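Local structure of type III effector HopA1 (4RSX) at residues 28-31 and 32-35; 197-200 and 201-204. The protein is a type III effector of Pseudomonas syringae, probably delivered into plant cells to act on host signalling, represented here by its C-terminal alpha/beta part. All blocks are in the same frame, centred on the assembly; numbering follows the deposited sequence.

How the contacts relate
Both contacts are local, each made within one continuous stretch, and they lie on different elements of the chain. Contact 1 (28-31 with 32-35) takes in most of helix 26-35, whereas contact 2 (197-200 with 201-204) is the tight hairpin between strands 196-199 and 202-207 at one margin of the seven-stranded antiparallel sheet. Their centres are 21 Å apart; the nearest atoms come to about 8 Å without touching. The loop just before the hairpin links them: Pro192 packs against Tyr33 of contact 1 and against Ser203 of contact 2, and Met195 also touches Tyr33. No ligand or catalytic site is established near either contact.

Contact 1: 28-31 and 32-35; sequences DIYK and IYKQ
Within helix 26-35, Tyr30 and Lys34 meet one turn apart, their side chains packed on the same flank. Lys34 CG lies over one face of the Tyr30 ring, 4.1 Å from the ring centroid and 26° off its normal, a CH-pi contact. The phenol reaches this place because Tyr30 CG stands anti to the backbone N (chi1 177°), while the lysine chain bends at chi2 (-103°), which puts CD 3.9 Å from Tyr30 OH. In the backbone of the same two residues, Lys34 N donates to Tyr30 O at 3.0 Å, with the donor in the carbonyl plane. Tyr33 flanks the first tyrosine: its CD2 comes obliquely to within 4.3 Å of Tyr30 CE1.

One residue on, Gln35 N donates to Lys31 O at 2.7 Å, and Gln35 CG also presses on that oxygen, at 3.1 Å. The preceding turn is held less firmly, since Ile32 N shares its hydrogen between Asp28 O and Ile29 O, both weak bonds of 3.4 Å.

Elsewhere in the fold, Ile29 and Tyr30 touch helix 215-228, while Trp14 of helix 2-19 meets the Tyr33 ring and hydrogen-bonds Ile29 O. The strong bonds and the Tyr30-Lys34 packing follow the i to i+4 spacing of an alpha-helix.

Contact 2: 197-200 and 201-204; sequences SLSK and GLSY
Leu198 turns CG anti to its carbonyl carbon (chi1 -58°), and Tyr204 turns its own CG anti to the backbone N (chi1 178°), an arrangement that lays the leucine branch beside the tyrosine's CB rather than its ring. Leu198 CD1 is 3.9 Å from Tyr204 CB, and the two side chains pass each other at a slant. Beyond this contact the tyrosine side chain leads away from the hairpin and touches Val166 and Ala169 of helix 166-180, and its OH is hydrogen-bonded to Glu206.

Nearer the turn, Ser199 OG lies 3.6 Å from Leu202 CD1 on their shared face of the sheet, and its polar partner is Lys177 NZ of helix 166-180.

The backbone makes a hairpin with a classic beta bulge: two residues of the first strand, Leu198 and Ser199, stand across from the single Leu202. Leu202 O receives a nearly straight bond from Leu198 N at 2.7 Å and a weak one from Ser199 N at 3.5 Å. In return Leu202 N donates to Ser199 O at 2.8 Å, closing a type II turn. Gly201 takes the third position of that turn with a positive phi, 79°.

On the face bearing Ser197 and Ser203, a non-hydrogen-bonded pair, one water spans the strands. It hydrogen-bonds Ser197 OG at 3.0 Å and Ser203 OG at 2.9 Å, and donates weakly to Leu202 O, adding a third donor to that oxygen. Strand 111-116 flanks strand 202-207 on its other side, where Ser203 is joined to Thr115 by backbone hydrogen bonding.

Contact 1: 28-31 and 32-35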
loop_
_atom_site.group_PDB
_atom_site.type_symbol
_atom_site.label_atom_id
_atom_site.label_comp_id
_atom_site.label_asym_id
_atom_site.label_seq_id
_atom_site.Cartn_x
_atom_site.Cartn_y
_atom_site.Cartn_z
ATOM N N ASP A 28 13.941 -9.677 -10.438
ATOM C CA ASP A 28 13.753 -9.077 -11.757
ATOM C C ASP A 28 12.274 -8.787 -11.972
ATOM O O ASP A 28 11.885 -7.660 -12.309
ATOM C CB ASP A 28 14.230 -10.024 -12.861
ATOM C CG ASP A 28 15.732 -10.140 -12.921
ATOM O OD1 ASP A 28 16.414 -9.152 -12.574
ATOM O OD2 ASP A 28 16.220 -11.224 -13.319
ATOM N N ILE A 29 11.456 -9.816 -11.760
ATOM C CA ILE A 29 10.021 -9.701 -11.933
ATOM C C ILE A 29 9.489 -8.583 -11.051
ATOM O O ILE A 29 8.688 -7.763 -11.494
ATOM C CB ILE A 29 9.326 -11.037 -11.625
ATOM C CG1 ILE A 29 9.819 -12.097 -12.616
ATOM C CG2 ILE A 29 7.806 -10.881 -11.661
ATOM C CD1 ILE A 29 9.433 -13.508 -12.263
ATOM N N TYR A 30 9.988 -8.525 -9.820
ATOM C CA TYR A 30 9.582 -7.511 -8.853
ATOM C C TYR A 30 9.960 -6.071 -9.266
ATOM O O TYR A 30 9.196 -5.118 -9.016
ATOM C CB TYR A 30 10.186 -7.862 -7.489
ATOM C CG TYR A 30 9.914 -6.851 -6.411
ATOM C CD1 TYR A 30 8.611 -6.551 -6.027
ATOM C CD2 TYR A 30 10.962 -6.202 -5.760
ATOM C CE1 TYR A 30 8.353 -5.624 -5.029
ATOM C CE2 TYR A 30 10.718 -5.274 -4.754
ATOM C CZ TYR A 30 9.411 -4.992 -4.389
ATOM O OH TYR A 30 9.164 -4.063 -3.400
ATOM N N LYS A 31 11.130 -5.905 -9.885
ATOM C CA LYS A 31 11.577 -4.568 -10.282
ATOM C C LYS A 31 10.665 -3.932 -11.327
ATOM O O LYS A 31 10.531 -2.712 -11.361
ATOM C CB LYS A 31 13.029 -4.584 -10.764
ATOM C CG LYS A 31 14.057 -4.714 -9.625
ATOM C CD LYS A 31 15.495 -4.754 -10.171
ATOM C CE LYS A 31 16.510 -4.966 -9.048
ATOM N NZ LYS A 31 17.830 -5.446 -9.560
ATOM N N ILE A 32 10.031 -4.756 -12.164
ATOM C CA ILE A 32 9.037 -4.249 -13.114
ATOM C C ILE A 32 7.869 -3.562 -12.392
ATOM O O ILE A 32 7.406 -2.505 -12.820
ATOM C CB ILE A 32 8.490 -5.354 -14.036
ATOM C CG1 ILE A 32 9.635 -6.043 -14.788
ATOM C CG2 ILE A 32 7.490 -4.769 -15.020
ATOM C CD1 ILE A 32 9.233 -7.359 -15.420
ATOM N N TYR A 33 7.404 -4.169 -11.302
ATOM C CA TYR A 33 6.378 -3.571 -10.438
ATOM C C TYR A 33 6.870 -2.281 -9.784
ATOM O O TYR A 33 6.115 -1.311 -9.684
ATOM C CB TYR A 33 5.977 -4.565 -9.339
ATOM C CG TYR A 33 4.995 -4.026 -8.326
ATOM C CD1 TYR A 33 3.640 -4.230 -8.488
ATOM C CD2 TYR A 33 5.421 -3.321 -7.205
ATOM C CE1 TYR A 33 2.739 -3.760 -7.573
ATOM C CE2 TYR A 33 4.517 -2.829 -6.290
ATOM C CZ TYR A 33 3.177 -3.061 -6.479
ATOM O OH TYR A 33 2.256 -2.593 -5.582
ATOM N N LYS A 34 8.110 -2.291 -9.293
ATOM C CA LYS A 34 8.696 -1.106 -8.655
ATOM C C LYS A 34 8.886 0.026 -9.658
ATOM O O LYS A 34 8.601 1.183 -9.354
ATOM C CB LYS A 34 10.042 -1.444 -8.008
ATOM C CG LYS A 34 9.949 -2.025 -6.602
ATOM C CD LYS A 34 10.310 -0.978 -5.534
ATOM C CE LYS A 34 11.823 -0.767 -5.405
ATOM N NZ LYS A 34 12.183 0.223 -4.332
ATOM N N GLN A 35 9.363 -0.325 -10.855
ATOM C CA GLN A 35 9.592 0.625 -11.945
ATOM C C GLN A 35 8.316 1.330 -12.398
ATOM O O GLN A 35 8.390 2.381 -13.027
ATOM C CB GLN A 35 10.262 -0.077 -13.144
ATOM C CG GLN A 35 11.776 -0.347 -12.975
ATOM C CD GLN A 35 12.343 -1.319 -14.022
ATOM O OE1 GLN A 35 11.687 -1.643 -15.018
ATOM N NE2 GLN A 35 13.562 -1.798 -13.781
#

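Contact 2: 197-200 and 201-204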
loop_
_atom_site.group_PDB
_atom_site.type_symbol
_atom_site.label_atom_id
_atom_site.label_comp_id
_atom_site.label_asym_id
_atom_site.label_seq_id
_atom_site.Cartn_x
_atom_site.Cartn_y
_atom_site.Cartn_z
ATOM N N SER A 197 -8.627 -1.004 -8.913
ATOM C CA SER A 197 -8.926 0.417 -8.804
ATOM C C SER A 197 -10.354 0.640 -8.312
ATOM O O SER A 197 -11.303 0.180 -8.942
ATOM C CB SER A 197 -8.723 1.076 -10.175
ATOM O OG SER A 197 -9.105 2.442 -10.159
ATOM N N LEU A 198 -10.510 1.354 -7.197
ATOM C CA LEU A 198 -11.841 1.645 -6.653
ATOM C C LEU A 198 -12.366 3.011 -7.111
ATOM O O LEU A 198 -13.578 3.205 -7.258
ATOM C CB LEU A 198 -11.829 1.585 -5.128
ATOM C CG LEU A 198 -11.372 0.263 -4.515
ATOM C CD1 LEU A 198 -11.565 0.261 -2.991
ATOM C CD2 LEU A 198 -12.101 -0.928 -5.152
ATOM N N SER A 199 -11.442 3.951 -7.293
ATOM C CA SER A 199 -11.711 5.259 -7.888
ATOM C C SER A 199 -10.357 5.912 -7.990
ATOM O O SER A 199 -9.379 5.353 -7.505
ATOM C CB SER A 199 -12.657 6.117 -7.039
ATOM O OG SER A 199 -12.137 6.341 -5.747
ATOM N N LYS A 200 -10.296 7.077 -8.626
ATOM C CA LYS A 200 -9.034 7.794 -8.800
ATOM C C LYS A 200 -8.249 7.874 -7.482
ATOM O O LYS A 200 -8.775 8.335 -6.464
ATOM C CB LYS A 200 -9.310 9.201 -9.338
ATOM C CG LYS A 200 -8.071 9.986 -9.776
ATOM C CD LYS A 200 -8.472 11.431 -10.103
ATOM C CE LYS A 200 -7.898 11.897 -11.440
ATOM N NZ LYS A 200 -6.564 12.560 -11.357
ATOM N N GLY A 201 -7.010 7.389 -7.503
ATOM C CA GLY A 201 -6.155 7.455 -6.333
ATOM C C GLY A 201 -6.428 6.408 -5.260
ATOM O O GLY A 201 -5.755 6.402 -4.217
ATOM N N LEU A 202 -7.402 5.530 -5.492
ATOM C CA LEU A 202 -7.742 4.495 -4.499
ATOM C C LEU A 202 -7.649 3.099 -5.105
ATOM O O LEU A 202 -8.470 2.726 -5.968
ATOM C CB LEU A 202 -9.151 4.693 -3.921
ATOM C CG LEU A 202 -9.452 5.951 -3.109
ATOM C CD1 LEU A 202 -10.828 5.854 -2.473
ATOM C CD2 LEU A 202 -8.387 6.153 -2.037
ATOM N N SER A 203 -6.670 2.328 -4.637
ATOM C CA SER A 203 -6.425 0.985 -5.162
ATOM C C SER A 203 -6.457 -0.066 -4.048
ATOM O O SER A 203 -5.945 0.157 -2.938
ATOM C CB SER A 203 -5.076 0.933 -5.890
ATOM O OG SER A 203 -4.911 2.057 -6.741
ATOM N N TYR A 204 -7.040 -1.221 -4.358
ATOM C CA TYR A 204 -7.271 -2.241 -3.357
ATOM C C TYR A 204 -6.625 -3.573 -3.717
ATOM O O TYR A 204 -6.585 -3.972 -4.886
ATOM C CB TYR A 204 -8.771 -2.426 -3.193
ATOM C CG TYR A 204 -9.152 -3.490 -2.205
ATOM C CD1 TYR A 204 -9.134 -3.234 -0.848
ATOM C CD2 TYR A 204 -9.541 -4.753 -2.630
ATOM C CE1 TYR A 204 -9.499 -4.209 0.069
ATOM C CE2 TYR A 204 -9.900 -5.733 -1.721
ATOM C CZ TYR A 204 -9.879 -5.448 -0.373
ATOM O OH TYR A 204 -10.235 -6.411 0.546
HETATM O O HOH W 1 -6.683 3.248 -8.677
#